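Local atomic coordinates of putative aminotransferase (Actinomadura melliaura, PDB entry 4ZWV), a protein that probably transfers an amino group to a sugar with pyridoxal 5'-phosphate as cofactor, in the pathway to the aminopentose of the indolocarbazole AT2433. Residues L63-L67 / R210-R215; D75-P81 / R96-D102; I119-A125 / H152-A157. Residue numbers count along the deposited sequence, not the author numbering.

All three contacts belong to the large pyridoxal-phosphate domain with its mixed seven-stranded sheet. Contacts 2 and 3 are neighbours, centres about 12 Å apart, because strands 76-79 and 123-129 lie side by side: Glu76 OE2 is 2.6 Å from Thr123 OG1, a probable hydrogen bond, and Glu76 O is 2.6 Å from Arg124 N. Contact 1 packs two helices near the other end of the sheet, its centre about 21 and 20 Å from those of contacts 2 and 3. No cofactor is modelled in this chain; the side chain of Leu63 is about 9 Å from cofactor-binding Gly57, the side chains of Thr80 and cofactor-binding His164 are about 10 Å apart, and contact 3 lies away from both.

Contact 1. Residues L63-L67 / R210-R215; sequences LALRL and RAMLRR
The first segment lies on helix 57-66 and the second on helix 205-214; the nearest CA pair is Leu63 and Arg215, 6.9 Å apart. Leu63, chi1 t and chi2 p, points at the partner helix: its CD1 lies 3.8 Å from Arg214 CB and its CD2 3.9 Å from Arg215 CB. Leu67 is m,t; its CD1 reaches Ala211 CB at 3.9 Å, while its CD2 sits 3.7 Å from Arg210 CB and over one face of that arginine's guanidinium. Helix 57-66, opening with cofactor-binding Gly57 and Thr58, and helix 205-214 flank the large-domain sheet, as in fold-type I pyridoxal-phosphate enzymes of the DegT/DnrJ/EryC1 family; Leu200 of that sheet touches Leu63, Leu67 and Ala211. Arg210 (m,t,p) bends so that NH1 donates to Leu67 O, 2.9 Å at 162°, while its NE pairs with Glu234. Arg214, also m,t,p, lays one guanidinium face on Arg66 CB and gives its NE to Trp235 O. Water 2 accepts from Arg214 NH1 (2.9 Å) and donates to Arg66 O (3.0 Å).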
loop_
_atom_site.group_PDB
_atom_site.type_symbol
_atom_site.label_atom_id
_atom_site.label_comp_id
_atom_site.label_asym_id
_atom_site.label_seq_id
_atom_site.Cartn_x
_atom_site.Cartn_y
_atom_site.Cartn_z
ATOM N N LEU A 63 7.792 4.930 -3.571
ATOM C CA LEU A 63 9.126 4.340 -3.515
ATOM C C LEU A 63 10.123 5.135 -4.358
ATOM O O LEU A 63 11.234 5.413 -3.909
ATOM C CB LEU A 63 9.074 2.881 -3.970
ATOM C CG LEU A 63 10.393 2.121 -4.089
ATOM C CD1 LEU A 63 11.188 2.202 -2.790
ATOM C CD2 LEU A 63 10.097 0.676 -4.421
ATOM N N ALA A 64 9.726 5.529 -5.569
ATOM C CA ALA A 64 10.627 6.318 -6.417
ATOM C C ALA A 64 11.067 7.612 -5.723
ATOM O O ALA A 64 12.253 7.969 -5.752
ATOM C CB ALA A 64 9.955 6.624 -7.759
ATOM N N LEU A 65 10.124 8.293 -5.070
ATOM C CA LEU A 65 10.448 9.530 -4.366
ATOM C C LEU A 65 11.378 9.253 -3.186
ATOM O O LEU A 65 12.282 10.038 -2.899
ATOM C CB LEU A 65 9.168 10.226 -3.900
ATOM C CG LEU A 65 8.369 10.905 -5.021
ATOM C CD1 LEU A 65 6.960 11.209 -4.521
ATOM C CD2 LEU A 65 9.050 12.185 -5.485
ATOM N N ARG A 66 11.171 8.142 -2.485
ATOM C CA ARG A 66 12.049 7.842 -1.352
ATOM C C ARG A 66 13.474 7.547 -1.811
ATOM O O ARG A 66 14.427 7.798 -1.070
ATOM C CB ARG A 66 11.514 6.667 -0.532
ATOM C CG ARG A 66 10.200 6.946 0.174
ATOM C CD ARG A 66 10.329 7.955 1.313
ATOM N NE ARG A 66 9.020 8.291 1.882
ATOM C CZ ARG A 66 8.826 9.048 2.963
ATOM N NH1 ARG A 66 7.585 9.284 3.391
ATOM N NH2 ARG A 66 9.858 9.550 3.624
ATOM N N LEU A 67 13.625 7.049 -3.038
ATOM C CA LEU A 67 14.956 6.703 -3.545
ATOM C C LEU A 67 15.811 7.919 -3.917
ATOM O O LEU A 67 17.016 7.794 -4.148
ATOM C CB LEU A 67 14.822 5.774 -4.759
ATOM C CG LEU A 67 14.299 4.366 -4.423
ATOM C CD1 LEU A 67 13.923 3.626 -5.686
ATOM C CD2 LEU A 67 15.349 3.575 -3.656
ATOM N N ARG A 210 18.557 -0.883 -4.385
ATOM C CA ARG A 210 17.888 -0.187 -3.281
ATOM C C ARG A 210 16.375 -0.360 -3.351
ATOM O O ARG A 210 15.713 -0.552 -2.323
ATOM C CB ARG A 210 18.241 1.303 -3.277
ATOM C CG ARG A 210 19.706 1.575 -2.995
ATOM C CD ARG A 210 20.014 3.058 -3.136
ATOM N NE ARG A 210 19.254 3.830 -2.157
ATOM C CZ ARG A 210 18.675 5.005 -2.393
ATOM N NH1 ARG A 210 18.768 5.580 -3.587
ATOM N NH2 ARG A 210 18.001 5.607 -1.421
ATOM N N ALA A 211 15.823 -0.325 -4.561
ATOM C CA ALA A 211 14.385 -0.489 -4.737
ATOM C C ALA A 211 13.909 -1.863 -4.300
ATOM O O ALA A 211 12.861 -1.993 -3.672
ATOM C CB ALA A 211 13.989 -0.253 -6.204
HETATM N N MSE A 212 14.686 -2.890 -4.631
HETATM C CA MSE A 212 14.330 -4.256 -4.264
HETATM C C MSE A 212 14.347 -4.490 -2.764
HETATM O O MSE A 212 13.610 -5.333 -2.258
HETATM C CB MSE A 212 15.264 -5.250 -4.936
HETATM C CG MSE A 212 15.009 -5.379 -6.410
HETATM SE SE MSE A 212 16.028 -6.842 -7.144
HETATM C CE MSE A 212 17.750 -5.980 -7.215
ATOM N N LEU A 213 15.205 -3.762 -2.059
ATOM C CA LEU A 213 15.215 -3.824 -0.601
ATOM C C LEU A 213 14.088 -2.992 0.013
ATOM O O LEU A 213 13.331 -3.475 0.870
ATOM C CB LEU A 213 16.569 -3.350 -0.051
ATOM C CG LEU A 213 17.733 -4.326 -0.190
ATOM C CD1 LEU A 213 19.030 -3.599 0.123
ATOM C CD2 LEU A 213 17.540 -5.508 0.740
ATOM N N ARG A 214 13.972 -1.736 -0.409
ATOM C CA ARG A 214 13.059 -0.825 0.264
ATOM C C ARG A 214 11.591 -1.104 -0.036
ATOM O O ARG A 214 10.730 -0.654 0.706
ATOM C CB ARG A 214 13.400 0.623 -0.084
ATOM C CG ARG A 214 14.816 1.019 0.354
ATOM C CD ARG A 214 15.029 2.521 0.231
ATOM N NE ARG A 214 14.383 3.206 1.342
ATOM C CZ ARG A 214 14.491 4.504 1.604
ATOM N NH1 ARG A 214 15.223 5.291 0.829
ATOM N NH2 ARG A 214 13.855 5.022 2.647
ATOM N N ARG A 215 11.296 -1.883 -1.076
ATOM C CA ARG A 215 9.901 -2.204 -1.340
ATOM C C ARG A 215 9.322 -3.155 -0.291
ATOM O O ARG A 215 8.109 -3.308 -0.215
ATOM C CB ARG A 215 9.732 -2.814 -2.729
ATOM C CG ARG A 215 10.238 -4.223 -2.820
ATOM C CD ARG A 215 9.846 -4.860 -4.138
ATOM N NE ARG A 215 10.586 -6.101 -4.278
ATOM C CZ ARG A 215 10.605 -6.848 -5.372
ATOM N NH1 ARG A 215 9.898 -6.497 -6.447
ATOM N NH2 ARG A 215 11.323 -7.959 -5.369
HETATM O O HOH W 1 17.695 8.343 -0.809
HETATM O O HOH W 2 16.092 8.044 1.422
#

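Contact 2. Residues D75-P81 / R96-D102; sequences DEVLSTP and RRITWVD
Parallel strands 76-79 and 97-100 (short axes 4.7 Å apart, crossing at -37°) pair in register from Glu76-Arg97 to Ser79-Trp100. Five backbone bonds form the ladder: Arg97 N to Asp75 O (2.8 Å), Val77 N to Arg97 O (2.9 Å), Thr99 N to Val77 O (3.0 Å), Ser79 N to Thr99 O (3.2 Å) and Val101 N to Ser79 O (2.8 Å). On the other edge of strand 76-79, the Glu76 and Leu78 backbones bond to Arg124, Ala125 and Ile127. Thr80 OG1 donates to Val101 O at 2.8 Å. Arg97 salt-bridges Asp75, NH2 to OD1 at 2.9 Å and NE to OD2 at 3.3 Å; Glu76 OE1, a long 3.9 Å from Arg97 NH1 and out of the guanidinium plane, completes a salt-bridge network. Glu76 OE1 also accepts from Thr99 OG1 (2.6 Å); its OE2 engages Thr123 and Ser120, and Ser79 OG Asn88. Pro81 CB stands 3.9 Å from the Trp100 six-membered-ring centroid, a CH-pi contact over the face. With helix 85-93 between them, the strands form a beta-alpha-beta crossover at the sheet edge.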
loop_
_atom_site.group_PDB
_atom_site.type_symbol
_atom_site.label_atom_id
_atom_site.label_comp_id
_atom_site.label_asym_id
_atom_site.label_seq_id
_atom_site.Cartn_x
_atom_site.Cartn_y
_atom_site.Cartn_z
ATOM N N ASP A 75 13.027 21.150 -1.541
ATOM C CA ASP A 75 11.755 20.620 -1.068
ATOM C C ASP A 75 10.654 20.639 -2.116
ATOM O O ASP A 75 9.527 20.238 -1.834
ATOM C CB ASP A 75 11.287 21.404 0.168
ATOM C CG ASP A 75 10.978 22.867 -0.134
ATOM O OD1 ASP A 75 11.503 23.419 -1.119
ATOM O OD2 ASP A 75 10.219 23.491 0.643
ATOM N N GLU A 76 11.002 21.060 -3.321
ATOM C CA GLU A 76 10.023 21.276 -4.368
ATOM C C GLU A 76 9.978 20.131 -5.374
ATOM O O GLU A 76 11.005 19.730 -5.921
ATOM C CB GLU A 76 10.347 22.592 -5.072
ATOM C CG GLU A 76 9.596 22.872 -6.342
ATOM C CD GLU A 76 10.072 24.164 -6.978
ATOM O OE1 GLU A 76 9.352 25.180 -6.872
ATOM O OE2 GLU A 76 11.181 24.174 -7.562
ATOM N N VAL A 77 8.784 19.612 -5.634
ATOM C CA VAL A 77 8.611 18.682 -6.746
ATOM C C VAL A 77 7.689 19.356 -7.744
ATOM O O VAL A 77 6.609 19.817 -7.381
ATOM C CB VAL A 77 8.012 17.339 -6.312
ATOM C CG1 VAL A 77 7.852 16.419 -7.530
ATOM C CG2 VAL A 77 8.905 16.683 -5.259
ATOM N N LEU A 78 8.128 19.425 -8.996
ATOM C CA LEU A 78 7.342 20.043 -10.062
ATOM C C LEU A 78 6.417 19.001 -10.679
ATOM O O LEU A 78 6.847 17.909 -11.023
ATOM C CB LEU A 78 8.273 20.645 -11.112
ATOM C CG LEU A 78 9.083 21.829 -10.603
ATOM C CD1 LEU A 78 10.327 22.120 -11.454
ATOM C CD2 LEU A 78 8.184 23.030 -10.603
ATOM N N SER A 79 5.144 19.346 -10.808
ATOM C CA SER A 79 4.143 18.403 -11.283
ATOM C C SER A 79 2.983 19.198 -11.863
ATOM O O SER A 79 2.765 20.344 -11.472
ATOM C CB SER A 79 3.674 17.510 -10.127
ATOM O OG SER A 79 2.810 16.485 -10.571
ATOM N N THR A 80 2.245 18.604 -12.795
ATOM C CA THR A 80 1.045 19.260 -13.314
ATOM C C THR A 80 -0.174 18.772 -12.530
ATOM O O THR A 80 -0.167 17.668 -11.978
ATOM C CB THR A 80 0.842 19.006 -14.830
ATOM O OG1 THR A 80 0.062 20.063 -15.396
ATOM C CG2 THR A 80 0.124 17.696 -15.082
ATOM N N PRO A 81 -1.222 19.605 -12.447
ATOM C CA PRO A 81 -2.427 19.163 -11.746
ATOM C C PRO A 81 -3.390 18.364 -12.612
ATOM O O PRO A 81 -4.364 17.838 -12.074
ATOM C CB PRO A 81 -3.078 20.470 -11.292
ATOM C CG PRO A 81 -2.608 21.489 -12.269
ATOM C CD PRO A 81 -1.261 21.041 -12.790
ATOM N N ARG A 96 7.053 16.699 0.775
ATOM C CA ARG A 96 7.536 17.769 -0.105
ATOM C C ARG A 96 6.441 18.751 -0.486
ATOM O O ARG A 96 5.260 18.537 -0.215
ATOM C CB ARG A 96 8.154 17.192 -1.385
ATOM C CG ARG A 96 9.049 15.995 -1.150
ATOM C CD ARG A 96 10.205 16.281 -0.203
ATOM N NE ARG A 96 10.882 15.028 0.101
ATOM C CZ ARG A 96 11.925 14.906 0.914
ATOM N NH1 ARG A 96 12.454 15.976 1.495
ATOM N NH2 ARG A 96 12.445 13.704 1.137
ATOM N N ARG A 97 6.849 19.819 -1.156
ATOM C CA ARG A 97 5.950 20.861 -1.615
ATOM C C ARG A 97 5.742 20.773 -3.130
ATOM O O ARG A 97 6.708 20.669 -3.883
ATOM C CB ARG A 97 6.537 22.215 -1.215
ATOM C CG ARG A 97 6.001 23.416 -1.929
ATOM C CD ARG A 97 6.579 24.680 -1.297
ATOM N NE ARG A 97 8.033 24.780 -1.428
ATOM C CZ ARG A 97 8.643 25.449 -2.402
ATOM N NH1 ARG A 97 7.922 26.064 -3.328
ATOM N NH2 ARG A 97 9.969 25.510 -2.453
ATOM N N ILE A 98 4.484 20.796 -3.576
ATOM C CA ILE A 98 4.186 20.750 -5.005
ATOM C C ILE A 98 4.289 22.154 -5.597
ATOM O O ILE A 98 3.721 23.103 -5.051
ATOM C CB ILE A 98 2.778 20.203 -5.285
ATOM C CG1 ILE A 98 2.608 18.789 -4.721
ATOM C CG2 ILE A 98 2.496 20.191 -6.780
ATOM C CD1 ILE A 98 1.158 18.322 -4.696
ATOM N N THR A 99 5.016 22.291 -6.703
ATOM C CA THR A 99 4.959 23.509 -7.496
ATOM C C THR A 99 4.294 23.134 -8.811
ATOM O O THR A 99 4.822 22.319 -9.578
ATOM C CB THR A 99 6.340 24.113 -7.743
ATOM O OG1 THR A 99 6.892 24.560 -6.498
ATOM C CG2 THR A 99 6.239 25.293 -8.700
ATOM N N TRP A 100 3.113 23.702 -9.049
ATOM C CA TRP A 100 2.341 23.326 -10.226
ATOM C C TRP A 100 2.968 23.833 -11.513
ATOM O O TRP A 100 3.410 24.978 -11.588
ATOM C CB TRP A 100 0.905 23.861 -10.155
ATOM C CG TRP A 100 0.082 23.354 -9.021
ATOM C CD1 TRP A 100 -0.534 24.108 -8.064
ATOM C CD2 TRP A 100 -0.255 21.985 -8.735
ATOM N NE1 TRP A 100 -1.212 23.298 -7.186
ATOM C CE2 TRP A 100 -1.070 21.993 -7.580
ATOM C CE3 TRP A 100 0.055 20.759 -9.338
ATOM C CZ2 TRP A 100 -1.579 20.818 -7.015
ATOM C CZ3 TRP A 100 -0.452 19.591 -8.777
ATOM C CH2 TRP A 100 -1.256 19.631 -7.630
ATOM N N VAL A 101 2.975 22.963 -12.515
ATOM C CA VAL A 101 3.388 23.308 -13.868
ATOM C C VAL A 101 2.154 23.285 -14.763
ATOM O O VAL A 101 1.272 22.425 -14.611
ATOM C CB VAL A 101 4.456 22.330 -14.398
ATOM C CG1 VAL A 101 4.970 22.757 -15.784
ATOM C CG2 VAL A 101 5.619 22.250 -13.412
ATOM N N ASP A 102 2.100 24.238 -15.685
ATOM C CA ASP A 102 0.961 24.389 -16.575
ATOM C C ASP A 102 0.894 23.247 -17.574
ATOM O O ASP A 102 1.809 22.420 -17.679
ATOM C CB ASP A 102 1.052 25.729 -17.306
ATOM C CG ASP A 102 -0.307 26.311 -17.676
ATOM O OD1 ASP A 102 -1.329 25.590 -17.619
ATOM O OD2 ASP A 102 -0.329 27.512 -18.012
#

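Contact 3. Residues I119-A125 / H152-A157; sequences ISPATRA and HGFRPA
Ile119 leaves helix 112-118 with extended angles (-63/133), and a type I turn from Ser120 to Thr123, closed by Thr123 N to Ser120 O at 3.0 Å, leads into strand 123-129. In the second segment, helix 138-152 gives way at Gly153, the first residue outside helical angles, whose positive phi (85/-31) would jam a CB against the preceding carbonyl; the chain then extends through Phe154 to Pro156 and enters strand 157-161. The two parallel neighbouring strands, joined through helix 138-152, form a beta-alpha-beta crossover, and the contact lies where the second strand is entered. They converge at a parallel bridge between Ala125 and Ala157, CA atoms 4.7 Å apart, where Ala125 CA makes a CA-H...O contact of 3.2 Å with Ala157 O.

The turn is braced internally: Ser120 N donates to Thr123 OG1 at 2.8 Å, and Ser120 OG (chi1 p) accepts from Ala122 N at 3.1 Å, an ST turn. Both hydroxyls also meet Glu76 on the adjoining strand. Phe154, chi1 p, directs its ring at the turn carbonyls, CZ 3.7 Å from Ser120 O and CE1 3.4 Å from Thr123 O, while Arg74 makes a cation-pi contact with it. His152 (chi1 m) presents a ring face to Ser120 O. Pro156 CB touches Thr123 CG2 at 3.9 Å.

No direct hydrogen bond crosses between the segments. Beside the bridge, Arg124 O and Ala157 N are 3.7 Å apart, too far to bond, and water 4 links them (2.7 and 3.1 Å); water 3 joins Ile119 O (3.1 Å) to His152 NE2 (2.9 Å) at the helix end. Packing and water thus hold the segments together.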
loop_
_atom_site.group_PDB
_atom_site.type_symbol
_atom_site.label_atom_id
_atom_site.label_comp_id
_atom_site.label_asym_id
_atom_site.label_seq_id
_atom_site.Cartn_x
_atom_site.Cartn_y
_atom_site.Cartn_z
ATOM N N ILE A 119 11.928 25.541 -12.760
ATOM C CA ILE A 119 13.039 24.874 -12.083
ATOM C C ILE A 119 13.816 25.929 -11.294
ATOM O O ILE A 119 14.100 27.021 -11.798
ATOM C CB ILE A 119 13.948 24.150 -13.081
ATOM C CG1 ILE A 119 13.199 22.977 -13.697
ATOM C CG2 ILE A 119 15.239 23.675 -12.409
ATOM C CD1 ILE A 119 13.940 22.313 -14.840
ATOM N N SER A 120 14.113 25.619 -10.038
ATOM C CA SER A 120 14.695 26.598 -9.128
ATOM C C SER A 120 15.725 25.912 -8.234
ATOM O O SER A 120 15.844 24.682 -8.269
ATOM C CB SER A 120 13.599 27.255 -8.276
ATOM O OG SER A 120 13.177 26.389 -7.245
ATOM N N PRO A 121 16.462 26.698 -7.424
ATOM C CA PRO A 121 17.374 26.059 -6.469
ATOM C C PRO A 121 16.675 25.114 -5.494
ATOM O O PRO A 121 17.351 24.283 -4.896
ATOM C CB PRO A 121 17.988 27.254 -5.733
ATOM C CG PRO A 121 17.958 28.359 -6.737
ATOM C CD PRO A 121 16.676 28.156 -7.490
ATOM N N ALA A 122 15.352 25.208 -5.358
ATOM C CA ALA A 122 14.618 24.312 -4.467
ATOM C C ALA A 122 14.111 23.035 -5.133
ATOM O O ALA A 122 13.551 22.171 -4.462
ATOM C CB ALA A 122 13.433 25.053 -3.838
ATOM N N THR A 123 14.304 22.904 -6.441
ATOM C CA THR A 123 13.739 21.771 -7.167
ATOM C C THR A 123 14.417 20.458 -6.826
ATOM O O THR A 123 15.623 20.276 -7.029
ATOM C CB THR A 123 13.821 21.971 -8.679
ATOM O OG1 THR A 123 13.135 23.173 -9.027
ATOM C CG2 THR A 123 13.167 20.808 -9.393
ATOM N N ARG A 124 13.622 19.547 -6.288
ATOM C CA ARG A 124 14.093 18.236 -5.929
ATOM C C ARG A 124 13.943 17.225 -7.068
ATOM O O ARG A 124 14.842 16.426 -7.361
ATOM C CB ARG A 124 13.278 17.784 -4.710
ATOM C CG ARG A 124 13.536 16.413 -4.228
ATOM C CD ARG A 124 12.747 16.137 -2.943
ATOM N NE ARG A 124 13.386 15.035 -2.248
ATOM C CZ ARG A 124 14.419 15.177 -1.432
ATOM N NH1 ARG A 124 14.961 14.113 -0.869
ATOM N NH2 ARG A 124 14.911 16.389 -1.176
ATOM N N ALA A 125 12.810 17.306 -7.750
ATOM C CA ALA A 125 12.440 16.324 -8.760
ATOM C C ALA A 125 11.309 16.862 -9.599
ATOM O O ALA A 125 10.673 17.861 -9.245
ATOM C CB ALA A 125 12.027 14.993 -8.120
ATOM N N HIS A 152 22.754 24.947 -11.880
ATOM C CA HIS A 152 22.638 24.686 -10.433
ATOM C C HIS A 152 23.652 23.689 -9.873
ATOM O O HIS A 152 23.860 23.602 -8.658
ATOM C CB HIS A 152 21.220 24.167 -10.127
ATOM C CG HIS A 152 20.130 25.120 -10.513
ATOM N ND1 HIS A 152 19.919 26.317 -9.861
ATOM C CD2 HIS A 152 19.206 25.061 -11.502
ATOM C CE1 HIS A 152 18.901 26.947 -10.424
ATOM N NE2 HIS A 152 18.454 26.208 -11.423
ATOM N N GLY A 153 24.274 22.923 -10.758
ATOM C CA GLY A 153 25.189 21.860 -10.361
ATOM C C GLY A 153 24.502 20.538 -10.038
ATOM O O GLY A 153 25.025 19.468 -10.350
ATOM N N PHE A 154 23.273 20.600 -9.539
ATOM C CA PHE A 154 22.518 19.376 -9.341
ATOM C C PHE A 154 21.583 19.200 -10.516
ATOM O O PHE A 154 21.193 20.160 -11.180
ATOM C CB PHE A 154 21.751 19.418 -8.005
ATOM C CG PHE A 154 20.706 20.507 -7.922
ATOM C CD1 PHE A 154 19.456 20.342 -8.511
ATOM C CD2 PHE A 154 20.962 21.682 -7.220
ATOM C CE1 PHE A 154 18.495 21.345 -8.434
ATOM C CE2 PHE A 154 19.995 22.690 -7.132
ATOM C CZ PHE A 154 18.765 22.513 -7.735
ATOM N N ARG A 155 21.231 17.950 -10.775
ATOM C CA ARG A 155 20.323 17.617 -11.859
ATOM C C ARG A 155 19.076 17.018 -11.237
ATOM O O ARG A 155 19.133 15.908 -10.717
ATOM C CB ARG A 155 20.979 16.634 -12.824
ATOM C CG ARG A 155 20.146 16.338 -14.062
ATOM C CD ARG A 155 20.727 15.171 -14.853
ATOM N NE ARG A 155 19.997 14.954 -16.103
ATOM C CZ ARG A 155 20.303 15.552 -17.250
ATOM N NH1 ARG A 155 21.331 16.384 -17.308
ATOM N NH2 ARG A 155 19.589 15.309 -18.340
ATOM N N PRO A 156 17.946 17.740 -11.288
ATOM C CA PRO A 156 16.722 17.175 -10.705
ATOM C C PRO A 156 16.345 15.855 -11.359
ATOM O O PRO A 156 16.435 15.727 -12.583
ATOM C CB PRO A 156 15.660 18.243 -10.997
ATOM C CG PRO A 156 16.426 19.501 -11.236
ATOM C CD PRO A 156 17.727 19.078 -11.862
ATOM N N ALA A 157 15.931 14.895 -10.549
ATOM C CA ALA A 157 15.485 13.615 -11.061
ATOM C C ALA A 157 14.135 13.743 -11.724
ATOM O O ALA A 157 13.310 14.551 -11.307
ATOM C CB ALA A 157 15.417 12.597 -9.947
HETATM O O HOH W 3 16.595 26.982 -13.558
HETATM O O HOH W 4 16.673 14.416 -7.531
#